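PDB 7MQ5: universal stress protein from Pseudomonas aeruginosa UCBPP-PA14, which is of unknown function but, as a universal stress protein family member, may take part in stress responses, some relatives binding ATP. Local coordinates for residues W132-V143 with L167-H178. Sequence-based numbering, arbitrary orientation.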
# COMPACT_ATOMS: atom_id res chain seq x y z
N TRP A 132 14.18 0.40 2.01
CA TRP A 132 13.44 1.66 2.28
C TRP A 132 14.34 2.71 2.95
O TRP A 132 14.11 3.89 2.72
CB TRP A 132 12.27 1.39 3.20
CG TRP A 132 11.10 0.75 2.54
CD1 TRP A 132 11.03 0.17 1.30
CD2 TRP A 132 9.83 0.52 3.16
NE1 TRP A 132 9.77 -0.33 1.09
CE2 TRP A 132 9.02 -0.16 2.22
CE3 TRP A 132 9.29 0.82 4.42
CZ2 TRP A 132 7.70 -0.51 2.50
CZ3 TRP A 132 7.99 0.48 4.68
CH2 TRP A 132 7.21 -0.19 3.74
N THR A 133 15.25 2.25 3.81
CA THR A 133 16.04 3.18 4.66
C THR A 133 16.73 4.22 3.80
O THR A 133 17.45 3.87 2.83
CB THR A 133 16.98 2.40 5.58
OG1 THR A 133 16.15 1.59 6.42
CG2 THR A 133 17.85 3.28 6.44
N GLY A 134 16.50 5.48 4.15
CA GLY A 134 17.13 6.61 3.45
C GLY A 134 16.50 6.94 2.11
O GLY A 134 17.01 7.87 1.46
N GLY A 135 15.43 6.26 1.71
CA GLY A 135 14.86 6.53 0.37
C GLY A 135 13.85 7.66 0.36
O GLY A 135 13.83 8.49 1.29
N LYS A 136 13.03 7.70 -0.68
CA LYS A 136 11.97 8.72 -0.84
C LYS A 136 10.61 8.03 -0.86
O LYS A 136 10.43 7.03 -1.59
CB LYS A 136 12.21 9.55 -2.10
CG LYS A 136 13.52 10.33 -2.05
CD LYS A 136 13.69 11.30 -3.19
CE LYS A 136 15.03 12.02 -3.14
NZ LYS A 136 15.25 12.86 -4.33
N ILE A 137 9.69 8.55 -0.06
CA ILE A 137 8.30 8.05 0.07
C ILE A 137 7.39 9.05 -0.65
O ILE A 137 7.47 10.24 -0.33
CB ILE A 137 7.91 7.91 1.55
CG1 ILE A 137 9.00 7.23 2.38
CG2 ILE A 137 6.55 7.23 1.69
CD1 ILE A 137 9.44 5.88 1.88
N LEU A 138 6.56 8.56 -1.56
CA LEU A 138 5.67 9.44 -2.34
C LEU A 138 4.21 9.18 -1.97
O LEU A 138 3.78 8.04 -2.03
CB LEU A 138 5.89 9.19 -3.83
CG LEU A 138 5.03 10.03 -4.77
CD1 LEU A 138 5.31 11.52 -4.60
CD2 LEU A 138 5.27 9.58 -6.20
N ALA A 139 3.49 10.23 -1.59
CA ALA A 139 2.04 10.15 -1.32
C ALA A 139 1.30 10.75 -2.51
O ALA A 139 1.66 11.86 -2.93
CB ALA A 139 1.71 10.89 -0.05
N ALA A 140 0.27 10.07 -3.03
CA ALA A 140 -0.53 10.58 -4.16
C ALA A 140 -1.89 11.06 -3.65
O ALA A 140 -2.63 10.27 -3.07
CB ALA A 140 -0.69 9.51 -5.21
N VAL A 141 -2.19 12.34 -3.88
CA VAL A 141 -3.49 12.93 -3.48
C VAL A 141 -4.02 13.80 -4.64
O VAL A 141 -3.38 13.86 -5.71
CB VAL A 141 -3.31 13.76 -2.20
CG1 VAL A 141 -2.81 12.91 -1.04
CG2 VAL A 141 -2.40 14.95 -2.44
N ASP A 142 -5.22 14.35 -4.47
CA ASP A 142 -5.76 15.36 -5.41
C ASP A 142 -6.25 16.51 -4.53
O ASP A 142 -7.37 16.43 -4.03
CB ASP A 142 -6.84 14.83 -6.35
CG ASP A 142 -7.37 15.88 -7.33
OD1 ASP A 142 -6.98 17.06 -7.21
OD2 ASP A 142 -8.17 15.50 -8.22
N VAL A 143 -5.38 17.50 -4.31
CA VAL A 143 -5.72 18.64 -3.40
C VAL A 143 -6.93 19.42 -3.94
O VAL A 143 -7.54 20.15 -3.15
CB VAL A 143 -4.50 19.54 -3.16
CG1 VAL A 143 -3.30 18.75 -2.67
CG2 VAL A 143 -4.13 20.35 -4.39
N LEU A 167 9.82 5.81 10.06
CA LEU A 167 10.41 4.52 10.51
C LEU A 167 11.57 4.13 9.59
O LEU A 167 12.51 3.46 10.07
CB LEU A 167 9.34 3.43 10.63
CG LEU A 167 8.70 2.90 9.35
CD1 LEU A 167 9.53 1.78 8.72
CD2 LEU A 167 7.29 2.40 9.66
N ALA A 168 11.55 4.58 8.33
CA ALA A 168 12.63 4.23 7.37
C ALA A 168 13.72 5.30 7.33
O ALA A 168 14.68 5.13 6.54
CB ALA A 168 12.01 4.04 6.01
N LYS A 169 13.59 6.38 8.11
CA LYS A 169 14.57 7.50 8.03
C LYS A 169 14.70 7.91 6.56
O LYS A 169 15.83 7.98 6.02
CB LYS A 169 15.90 7.15 8.70
CG LYS A 169 15.78 6.96 10.21
CD LYS A 169 17.10 6.91 10.94
CE LYS A 169 16.92 6.85 12.44
NZ LYS A 169 16.17 5.65 12.86
N ALA A 170 13.54 8.19 5.96
CA ALA A 170 13.38 8.53 4.54
C ALA A 170 12.74 9.92 4.45
O ALA A 170 12.32 10.47 5.50
CB ALA A 170 12.51 7.48 3.87
N THR A 171 12.68 10.47 3.24
CA THR A 171 12.03 11.79 3.06
C THR A 171 10.66 11.58 2.41
O THR A 171 10.48 10.62 1.65
CB THR A 171 12.93 12.74 2.28
OG1 THR A 171 13.33 12.14 1.05
CG2 THR A 171 14.17 13.11 3.05
N LEU A 172 9.74 12.47 2.74
CA LEU A 172 8.34 12.43 2.27
C LEU A 172 8.12 13.47 1.17
O LEU A 172 8.54 14.63 1.32
CB LEU A 172 7.44 12.69 3.47
CG LEU A 172 5.94 12.77 3.18
CD1 LEU A 172 5.43 11.46 2.63
CD2 LEU A 172 5.18 13.19 4.43
N HIS A 173 7.43 13.06 0.11
CA HIS A 173 7.09 13.86 -1.08
C HIS A 173 5.62 13.63 -1.39
O HIS A 173 5.11 12.54 -1.09
CB HIS A 173 8.05 13.49 -2.23
CG HIS A 173 9.50 13.46 -1.80
ND1 HIS A 173 10.39 14.50 -2.05
CD2 HIS A 173 10.19 12.55 -1.06
CE1 HIS A 173 11.56 14.21 -1.52
NE2 HIS A 173 11.46 13.02 -0.90
N VAL A 174 4.97 14.62 -2.00
CA VAL A 174 3.53 14.50 -2.36
C VAL A 174 3.34 14.87 -3.83
O VAL A 174 3.91 15.86 -4.27
CB VAL A 174 2.67 15.42 -1.47
CG1 VAL A 174 1.20 15.34 -1.84
CG2 VAL A 174 2.88 15.11 0.00
N ILE A 175 2.56 14.08 -4.55
CA ILE A 175 2.15 14.40 -5.95
C ILE A 175 0.64 14.64 -5.94
O ILE A 175 -0.12 13.77 -5.46
CB ILE A 175 2.58 13.33 -6.99
CG1 ILE A 175 2.08 13.65 -8.41
CG2 ILE A 175 2.13 11.95 -6.56
CD1 ILE A 175 2.53 14.96 -8.97
N SER A 176 0.26 15.82 -6.41
CA SER A 176 -1.16 16.17 -6.61
C SER A 176 -1.37 16.33 -8.10
O SER A 176 -0.75 17.23 -8.69
CB SER A 176 -1.54 17.43 -5.87
OG SER A 176 -2.92 17.72 -6.07
N ALA A 177 -2.16 15.44 -8.69
CA ALA A 177 -2.44 15.49 -10.13
C ALA A 177 -3.91 15.86 -10.29
O ALA A 177 -4.78 15.07 -9.85
CB ALA A 177 -2.10 14.18 -10.78
N HIS A 178 -4.14 17.05 -10.82
CA HIS A 178 -5.49 17.61 -11.02
C HIS A 178 -5.78 17.64 -12.52
O HIS A 178 -4.93 18.07 -13.30
CB HIS A 178 -5.55 18.99 -10.36
CG HIS A 178 -6.92 19.57 -10.28
ND1 HIS A 178 -7.84 19.17 -9.34
CD2 HIS A 178 -7.51 20.55 -11.01
CE1 HIS A 178 -8.95 19.85 -9.50
NE2 HIS A 178 -8.78 20.71 -10.52
O HOH W 1 15.24 2.57 9.29
O HOH W 2 -4.02 12.83 -8.34
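Ile137 and Leu138 lie beside Leu172 and His173 in the parallel strand pair 136-141 and 171-178, the two strands of a beta-alpha-beta crossover made through helix 148-167, within the alpha/beta fold of a universal stress protein domain. Main-chain bonds alternate from Thr171 N to Gly135 O through to Val141 N to Ile175 O; the straightest, from Ile137 N to Thr171 O, is 2.8 Å long at 173°. Packing is tight on both faces toward the C-terminal half. Leu138 CD1 lies 3.8 Å from Ile175 CG2, which also touches Ala140 CB, on the face covered by helix 225-236. On the other face, which carries Ile137 and Ala139, Val141 CG2 meets Val174 CG1 at 3.7 Å, close to helix 193-211; with CG1 anti to the backbone N (chi1 179°), Val174 directs that methyl toward Val141. The N-terminal end lies nearer solvent, with Thr133, Gly134, Lys169 and Thr171 exposed. There the Lys136 chain passes the imidazole of His173 obliquely, CG 3.6 Å from NE2, while the hydroxyl of Thr171 shares a hydrogen bond with the same nitrogen, OG1 to NE2 2.8 Å, which helps fix the ring's rotation. Thr133 OG1 and Leu167 O hold a common water next to the Schellman turn ending helix 148-167, and Gly134 N donates to Ala168 O. Beyond Val141 the regular ladder stops: a second water donates to both Val141 O and Ala177 O, and Ser176 OG accepts the amide N of Val143 at 3.0 Å. Asp142 OD1, which also accepts the amide of Gly144, offers its syn lone pair to His178 ND1, 3.1 Å away in the imidazole plane, with carboxylate and ring turned 75° apart.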